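Local coordinates for protein pyruvate kinase (Pyrobaculum aerophilum, PDB 3QTG) that catalyses the transfer of phosphate from phosphoenolpyruvate to ADP, yielding pyruvate and ATP in the last step of glycolysis, at residues A21-G24 with P25-V29; R46-L49 with A50-S53; S53-E56 with V57-R60. All coordinates share one frame; numbering follows the deposited sequence.

Overall arrangement
All three contacts are local turns and caps around the first two strands of the eight-stranded TIM barrel, and they follow one another along the chain. Contact 1 leaves strand 18-22 for the short helix 25-28; contact 2 leaves the neighbouring strand 44-48; contact 3 starts helix 54-71, the crossover to strand 76-80. The centre of contact 1 lies about 11 Å from that of contact 2 and about 12 Å from that of contact 3. Contacts 2 and 3 share Ser53, and their centres are about 8 Å apart. A salt bridge from Asp28 to Arg60 ties contact 1 to contact 3. Contact 2 holds residues that probably bind substrate, potassium and ATP, so the other two lie next to a probable part of the active site.

Contact 1 (A21-G24 with P25-V29); sequences ATLG and PSTDV
Gly24 occupies the N-cap of the short helix 25-28, its backbone extended as the chain leaves strand 18-22, and its carbonyl O turns in to receive the first turn of the helix. Three donors converge on that oxygen. Asp28 N comes at 3.0 Å from Gly24 O, nearly in line with the carbonyl bond and with a straight N-H (160°). Thr27 N, 3.1 Å from Gly24 O, approaches more bent and from well above the carbonyl plane. The hydroxyl of Thr27 completes the grip: OG1 donates to Gly24 O over 2.9 Å, tilted moderately from the same plane. Thr27 can do this because OG1 sits between its own N and carbonyl carbon (chi1 52°), turned back toward the cap.

The same side chain also meets Leu23. The two cross at about a right angle, Leu23 CB lying 3.7 Å from Thr27 OG1, while Leu23 CD2 passes 4.1 Å from Thr27 CB. Leu23 goes on to touch Arg60 and Val64 of helix 54-71, and Thr27 rests on Phe38, so the pair is wedged between two neighbouring helices. Asp28 folds over the cap: OD1 stands 3.1 Å from Gly24 O, two acceptors with no bond between them, and OD2 makes a salt bridge to Arg60.

Three bonds on one buried carbonyl oxygen probably help set the direction in which the helix leaves the barrel strand. The proximity of the Asp28 carboxylate to the same oxygen is probably unfavourable electrostatically by itself, and the positive charge of Arg60 is likely to offset it.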
ATOM      1  N   ALA A  21      27.013  14.608  26.310  1.00 39.64           N
ATOM      2  CA  ALA A  21      27.157  14.853  27.760  1.00 40.23           C
ATOM      3  C   ALA A  21      27.473  16.307  28.039  1.00 40.90           C
ATOM      4  O   ALA A  21      28.164  16.948  27.256  1.00 40.43           O
ATOM      5  CB  ALA A  21      28.224  13.975  28.365  1.00 40.35           C
ATOM      6  N   THR A  22      26.940  16.821  29.149  1.00 41.82           N
ATOM      7  CA  THR A  22      27.262  18.157  29.615  1.00 43.57           C
ATOM      8  C   THR A  22      28.496  18.151  30.521  1.00 45.08           C
ATOM      9  O   THR A  22      28.625  17.322  31.418  1.00 45.23           O
ATOM     10  CB  THR A  22      26.086  18.798  30.364  1.00 43.54           C
ATOM     11  OG1 THR A  22      24.968  18.917  29.469  1.00 41.87           O
ATOM     12  CG2 THR A  22      26.471  20.187  30.911  1.00 43.01           C
ATOM     13  N   LEU A  23      29.394  19.100  30.275  1.00 46.62           N
ATOM     14  CA  LEU A  23      30.606  19.229  31.065  1.00 47.61           C
ATOM     15  C   LEU A  23      30.371  20.180  32.224  1.00 48.10           C
ATOM     16  O   LEU A  23      29.765  21.241  32.056  1.00 48.21           O
ATOM     17  CB  LEU A  23      31.751  19.745  30.199  1.00 48.46           C
ATOM     18  CG  LEU A  23      32.193  18.906  29.001  1.00 48.44           C
ATOM     19  CD1 LEU A  23      33.340  19.636  28.314  1.00 49.86           C
ATOM     20  CD2 LEU A  23      32.607  17.470  29.393  1.00 48.06           C
ATOM     21  N   GLY A  24      30.859  19.798  33.398  1.00 48.58           N
ATOM     22  CA  GLY A  24      30.705  20.624  34.594  1.00 49.32           C
ATOM     23  C   GLY A  24      31.815  20.340  35.582  1.00 50.24           C
ATOM     24  O   GLY A  24      32.840  19.767  35.194  1.00 50.50           O
ATOM     25  N   PRO A  25      31.621  20.729  36.864  1.00 50.71           N
ATOM     26  CA  PRO A  25      32.606  20.434  37.908  1.00 51.79           C
ATOM     27  C   PRO A  25      32.911  18.945  38.064  1.00 52.27           C
ATOM     28  O   PRO A  25      34.059  18.597  38.325  1.00 52.55           O
ATOM     29  CB  PRO A  25      31.949  20.985  39.178  1.00 52.34           C
ATOM     30  CG  PRO A  25      31.017  22.062  38.677  1.00 51.80           C
ATOM     31  CD  PRO A  25      30.480  21.504  37.395  1.00 50.30           C
ATOM     32  N   SER A  26      31.908  18.079  37.876  1.00 52.10           N
ATOM     33  CA  SER A  26      32.105  16.623  37.988  1.00 52.50           C
ATOM     34  C   SER A  26      33.039  16.054  36.927  1.00 53.23           C
ATOM     35  O   SER A  26      33.679  15.023  37.152  1.00 53.91           O
ATOM     36  CB  SER A  26      30.774  15.885  37.930  1.00 51.96           C
ATOM     37  OG  SER A  26      29.970  16.217  39.038  1.00 52.02           O
ATOM     38  N   THR A  27      33.122  16.721  35.777  1.00 53.45           N
ATOM     39  CA  THR A  27      34.025  16.278  34.719  1.00 54.65           C
ATOM     40  C   THR A  27      35.385  16.993  34.792  1.00 55.78           C
ATOM     41  O   THR A  27      36.417  16.419  34.426  1.00 55.98           O
ATOM     42  CB  THR A  27      33.391  16.406  33.303  1.00 53.88           C
ATOM     43  OG1 THR A  27      32.886  17.733  33.134  1.00 53.88           O
ATOM     44  CG2 THR A  27      32.233  15.405  33.122  1.00 53.73           C
ATOM     45  N   ASP A  28      35.375  18.240  35.257  1.00 56.79           N
ATOM     46  CA  ASP A  28      36.607  19.004  35.489  1.00 58.67           C
ATOM     47  C   ASP A  28      37.646  18.246  36.326  1.00 60.04           C
ATOM     48  O   ASP A  28      38.840  18.300  36.034  1.00 60.76           O
ATOM     49  CB  ASP A  28      36.284  20.338  36.174  1.00 58.42           C
ATOM     50  CG  ASP A  28      35.559  21.309  35.259  1.00 58.53           C
ATOM     51  OD1 ASP A  28      35.456  21.030  34.043  1.00 59.76           O
ATOM     52  OD2 ASP A  28      35.081  22.356  35.753  1.00 57.45           O
ATOM     53  N   VAL A  29      37.182  17.542  37.358  1.00 61.18           N
ATOM     54  CA  VAL A  29      38.072  16.870  38.319  1.00 62.86           C
ATOM     55  C   VAL A  29      38.509  15.467  37.889  1.00 63.83           C
ATOM     56  O   VAL A  29      39.280  14.810  38.586  1.00 64.41           O
ATOM     57  CB  VAL A  29      37.453  16.826  39.754  1.00 62.82           C
ATOM     58  CG1 VAL A  29      37.439  18.222  40.368  1.00 62.92           C
ATOM     59  CG2 VAL A  29      36.034  16.228  39.738  1.00 62.09           C
TER

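Contact 2 (R46-L49 with A50-S53)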
ATOM      1  N   ARG A  46      28.231  19.284  25.708  1.00 41.50           N
ATOM      2  CA  ARG A  46      27.487  20.510  25.899  1.00 42.48           C
ATOM      3  C   ARG A  46      28.171  21.362  26.995  1.00 43.03           C
ATOM      4  O   ARG A  46      28.692  20.833  27.976  1.00 42.11           O
ATOM      5  CB  ARG A  46      26.016  20.208  26.263  1.00 41.85           C
ATOM      6  CG  ARG A  46      25.082  21.437  26.121  1.00 44.33           C
ATOM      7  CD  ARG A  46      23.619  21.225  26.571  1.00 42.82           C
ATOM      8  NE  ARG A  46      23.546  20.982  27.988  1.00 46.45           N
ATOM      9  CZ  ARG A  46      22.980  21.755  28.914  1.00 46.91           C
ATOM     10  NH1 ARG A  46      22.350  22.894  28.646  1.00 47.46           N
ATOM     11  NH2 ARG A  46      23.037  21.344  30.154  1.00 48.18           N
ATOM     12  N   ILE A  47      28.178  22.674  26.805  1.00 44.20           N
ATOM     13  CA  ILE A  47      28.646  23.593  27.837  1.00 46.16           C
ATOM     14  C   ILE A  47      27.545  24.615  28.045  1.00 47.12           C
ATOM     15  O   ILE A  47      27.089  25.252  27.088  1.00 47.30           O
ATOM     16  CB  ILE A  47      30.030  24.244  27.480  1.00 47.09           C
ATOM     17  CG1 ILE A  47      31.131  23.166  27.429  1.00 46.54           C
ATOM     18  CG2 ILE A  47      30.406  25.329  28.492  1.00 47.28           C
ATOM     19  CD1 ILE A  47      32.316  23.517  26.549  1.00 48.44           C
ATOM     20  N   ASN A  48      27.075  24.708  29.285  1.00 48.41           N
ATOM     21  CA  ASN A  48      25.969  25.575  29.647  1.00 50.26           C
ATOM     22  C   ASN A  48      26.522  26.939  30.050  1.00 52.29           C
ATOM     23  O   ASN A  48      27.241  27.053  31.046  1.00 52.54           O
ATOM     24  CB  ASN A  48      25.201  24.933  30.802  1.00 50.30           C
ATOM     25  CG  ASN A  48      23.901  25.648  31.135  1.00 51.04           C
ATOM     26  OD1 ASN A  48      23.516  26.642  30.508  1.00 55.13           O
ATOM     27  ND2 ASN A  48      23.212  25.132  32.135  1.00 50.10           N
ATOM     28  N   LEU A  49      26.201  27.970  29.264  1.00 53.91           N
ATOM     29  CA  LEU A  49      26.750  29.306  29.492  1.00 55.58           C
ATOM     30  C   LEU A  49      26.037  30.067  30.634  1.00 56.96           C
ATOM     31  O   LEU A  49      26.367  31.224  30.918  1.00 57.17           O
ATOM     32  CB  LEU A  49      26.773  30.122  28.187  1.00 55.56           C
ATOM     33  CG  LEU A  49      27.589  29.584  26.996  1.00 55.14           C
ATOM     34  CD1 LEU A  49      27.502  30.524  25.812  1.00 53.77           C
ATOM     35  CD2 LEU A  49      29.045  29.313  27.363  1.00 53.08           C
ATOM     36  N   ALA A  50      25.050  29.413  31.252  1.00 57.83           N
ATOM     37  CA  ALA A  50      24.495  29.828  32.544  1.00 59.49           C
ATOM     38  C   ALA A  50      25.516  29.631  33.681  1.00 60.94           C
ATOM     39  O   ALA A  50      25.738  30.535  34.484  1.00 61.69           O
ATOM     40  CB  ALA A  50      23.223  29.039  32.845  1.00 58.82           C
ATOM     41  N   HIS A  51      26.140  28.455  33.735  1.00 62.27           N
ATOM     42  CA  HIS A  51      27.046  28.098  34.828  1.00 63.93           C
ATOM     43  C   HIS A  51      28.512  28.154  34.439  1.00 65.29           C
ATOM     44  O   HIS A  51      29.381  27.840  35.257  1.00 66.14           O
ATOM     45  CB  HIS A  51      26.752  26.689  35.352  1.00 63.75           C
ATOM     46  CG  HIS A  51      25.306  26.428  35.631  1.00 63.88           C
ATOM     47  ND1 HIS A  51      24.680  25.261  35.252  1.00 64.17           N
ATOM     48  CD2 HIS A  51      24.367  27.176  36.259  1.00 64.60           C
ATOM     49  CE1 HIS A  51      23.415  25.300  35.633  1.00 64.80           C
ATOM     50  NE2 HIS A  51      23.198  26.454  36.243  1.00 65.14           N
ATOM     51  N   ALA A  52      28.793  28.536  33.197  1.00 66.17           N
ATOM     52  CA  ALA A  52      30.159  28.469  32.691  1.00 67.32           C
ATOM     53  C   ALA A  52      30.807  29.832  32.568  1.00 68.35           C
ATOM     54  O   ALA A  52      30.271  30.739  31.920  1.00 68.60           O
ATOM     55  CB  ALA A  52      30.222  27.724  31.365  1.00 66.77           C
ATOM     56  N   SER A  53      31.960  29.950  33.217  1.00 69.35           N
ATOM     57  CA  SER A  53      32.859  31.086  33.089  1.00 70.47           C
ATOM     58  C   SER A  53      33.610  30.962  31.757  1.00 70.64           C
ATOM     59  O   SER A  53      33.947  29.847  31.350  1.00 70.62           O
ATOM     60  CB  SER A  53      33.852  31.049  34.248  1.00 71.03           C
ATOM     61  OG  SER A  53      34.843  32.048  34.114  1.00 73.22           O
TER
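Asn48 and Ala50 form an Asx turn at the end of strand 44-48, the second strand of the TIM barrel, where the chain bends toward helix 54-71. The Asn48 side chain closes this turn itself, CG anti to the backbone N (chi1 -172°), which carries OD1 toward Ala50 N; Ala50 N donates to Asn48 OD1 at 3.3 Å, straight at the hydrogen but from well above the amide's carbonyl plane. ND2 faces His51, whose ring is inclined 64° to the amide, with Asn48 ND2 3.5 Å from His51 CE1. Ala50 CB lies over one face of that imidazole, offset toward its rim. A weak backbone bond from His51 N to Asn48 O (3.2 Å) also spans the turn. Residues 48-51 probably bind ATP, and Asn48 also potassium, as in relatives. With an alanine in place of Asn48, Ala50 N would probably lose its side-chain acceptor and the His51 ring its amide neighbour. On the far side of the strand Ile47 packs against helix 54-71 at Val57. There Ala52 CB closes in, touching Ile47 CG2 at 3.7 Å.

Contact 3 (S53-E56 with V57-R60)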
ATOM      1  N   SER A  53      31.960  29.950  33.217  1.00 69.35           N
ATOM      2  CA  SER A  53      32.859  31.086  33.089  1.00 70.47           C
ATOM      3  C   SER A  53      33.610  30.962  31.757  1.00 70.64           C
ATOM      4  O   SER A  53      33.947  29.847  31.350  1.00 70.62           O
ATOM      5  CB  SER A  53      33.852  31.049  34.248  1.00 71.03           C
ATOM      6  OG  SER A  53      34.843  32.048  34.114  1.00 73.22           O
ATOM      7  N   PRO A  54      33.873  32.097  31.071  1.00 70.78           N
ATOM      8  CA  PRO A  54      34.607  32.090  29.799  1.00 70.48           C
ATOM      9  C   PRO A  54      35.913  31.288  29.815  1.00 70.34           C
ATOM     10  O   PRO A  54      36.293  30.733  28.787  1.00 70.20           O
ATOM     11  CB  PRO A  54      34.908  33.572  29.568  1.00 71.13           C
ATOM     12  CG  PRO A  54      33.788  34.275  30.226  1.00 71.20           C
ATOM     13  CD  PRO A  54      33.476  33.467  31.456  1.00 71.16           C
ATOM     14  N   ASN A  55      36.595  31.225  30.958  1.00 69.99           N
ATOM     15  CA  ASN A  55      37.820  30.419  31.060  1.00 69.78           C
ATOM     16  C   ASN A  55      37.580  28.965  31.476  1.00 68.36           C
ATOM     17  O   ASN A  55      38.459  28.103  31.310  1.00 68.54           O
ATOM     18  CB  ASN A  55      38.880  31.106  31.932  1.00 70.82           C
ATOM     19  CG  ASN A  55      39.829  31.965  31.110  1.00 72.68           C
ATOM     20  OD1 ASN A  55      40.840  31.477  30.592  1.00 73.50           O
ATOM     21  ND2 ASN A  55      39.504  33.251  30.977  1.00 73.30           N
ATOM     22  N   GLU A  56      36.390  28.699  32.010  1.00 66.53           N
ATOM     23  CA  GLU A  56      35.888  27.325  32.131  1.00 64.78           C
ATOM     24  C   GLU A  56      35.507  26.768  30.749  1.00 62.97           C
ATOM     25  O   GLU A  56      35.849  25.636  30.413  1.00 62.40           O
ATOM     26  CB  GLU A  56      34.688  27.274  33.064  1.00 64.63           C
ATOM     27  CG  GLU A  56      35.030  27.467  34.527  1.00 66.93           C
ATOM     28  CD  GLU A  56      33.806  27.411  35.410  1.00 69.21           C
ATOM     29  OE1 GLU A  56      32.685  27.683  34.914  1.00 70.11           O
ATOM     30  OE2 GLU A  56      33.961  27.091  36.606  1.00 70.91           O
ATOM     31  N   VAL A  57      34.805  27.579  29.959  1.00 61.30           N
ATOM     32  CA  VAL A  57      34.458  27.239  28.582  1.00 59.96           C
ATOM     33  C   VAL A  57      35.719  26.960  27.772  1.00 60.50           C
ATOM     34  O   VAL A  57      35.823  25.918  27.127  1.00 59.87           O
ATOM     35  CB  VAL A  57      33.651  28.364  27.898  1.00 59.64           C
ATOM     36  CG1 VAL A  57      33.318  27.992  26.479  1.00 58.60           C
ATOM     37  CG2 VAL A  57      32.381  28.654  28.663  1.00 57.73           C
ATOM     38  N   LYS A  58      36.674  27.891  27.835  1.00 60.95           N
ATOM     39  CA  LYS A  58      37.939  27.802  27.105  1.00 61.85           C
ATOM     40  C   LYS A  58      38.718  26.520  27.416  1.00 61.66           C
ATOM     41  O   LYS A  58      39.149  25.826  26.495  1.00 61.50           O
ATOM     42  CB  LYS A  58      38.804  29.052  27.380  1.00 62.46           C
ATOM     43  CG  LYS A  58      40.016  29.206  26.483  1.00 63.85           C
ATOM     44  CD  LYS A  58      40.653  30.614  26.614  1.00 65.37           C
ATOM     45  CE  LYS A  58      41.961  30.710  25.844  1.00 67.61           C
ATOM     46  NZ  LYS A  58      41.796  30.437  24.381  1.00 67.69           N
ATOM     47  N   PHE A  59      38.890  26.231  28.710  1.00 61.83           N
ATOM     48  CA  PHE A  59      39.628  25.058  29.209  1.00 61.84           C
ATOM     49  C   PHE A  59      38.936  23.719  28.916  1.00 60.37           C
ATOM     50  O   PHE A  59      39.608  22.715  28.669  1.00 60.54           O
ATOM     51  CB  PHE A  59      39.927  25.228  30.718  1.00 63.33           C
ATOM     52  CG  PHE A  59      39.718  23.972  31.550  1.00 65.00           C
ATOM     53  CD1 PHE A  59      38.522  23.770  32.247  1.00 66.02           C
ATOM     54  CD2 PHE A  59      40.725  23.009  31.665  1.00 68.10           C
ATOM     55  CE1 PHE A  59      38.319  22.622  33.023  1.00 66.91           C
ATOM     56  CE2 PHE A  59      40.531  21.846  32.438  1.00 68.44           C
ATOM     57  CZ  PHE A  59      39.321  21.655  33.116  1.00 66.69           C
ATOM     58  N   ARG A  60      37.603  23.700  28.962  1.00 58.45           N
ATOM     59  CA  ARG A  60      36.837  22.483  28.661  1.00 56.58           C
ATOM     60  C   ARG A  60      36.931  22.138  27.166  1.00 56.35           C
ATOM     61  O   ARG A  60      37.216  20.995  26.792  1.00 56.15           O
ATOM     62  CB  ARG A  60      35.378  22.624  29.115  1.00 55.72           C
ATOM     63  CG  ARG A  60      35.191  22.528  30.637  1.00 54.79           C
ATOM     64  CD  ARG A  60      33.859  23.099  31.105  1.00 54.47           C
ATOM     65  NE  ARG A  60      33.736  23.095  32.571  1.00 52.69           N
ATOM     66  CZ  ARG A  60      32.759  23.692  33.250  1.00 52.29           C
ATOM     67  NH1 ARG A  60      31.795  24.341  32.617  1.00 52.80           N
ATOM     68  NH2 ARG A  60      32.730  23.634  34.576  1.00 53.83           N
TER
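Ser53 and Val57 open helix 54-71, the crossover helix between barrel strands 44-48 and 76-80. Four backbone bonds build its first turns. The straightest runs from Val57 N to Ser53 O (2.8 Å, 167°); Lys58, Phe59 and Arg60 follow onto Pro54, Asn55 and Glu56, with Arg60 N 3.0 Å from Glu56 O.

The cap comes from a side chain. Glu56 CG lies beside its backbone N (chi1 -72°) and the chain then runs extended, taking OE1 to Ser53 N, which donates to it at 2.9 Å from above the carboxylate plane. This is one half of a capping box, with Ser53 as N-cap.

Charge and stacking join Glu56 to Arg60. The two side chains run alongside each other in the same direction, carboxylate and guanidinium stacked 27° apart. Glu56 CB lies over the centre of the guanidinium, and Glu56 OE1 stays 4.1 Å from Arg60 NH2, well out of its plane, so any attraction is probably between the charges alone, with no N-H aimed at the oxygen. Asp28 OD2 is the salt-bridge partner of NH2.

In apolar packing, Val57 rests its CG2 on Ile47, Leu49 and Ala52.

Arg60 thus has two acids as neighbours, Glu56 stacked on its face and Asp28 in a salt bridge, while Glu56 also supplies the cap; its negative charge near the helix start is probably favoured by the helix dipole.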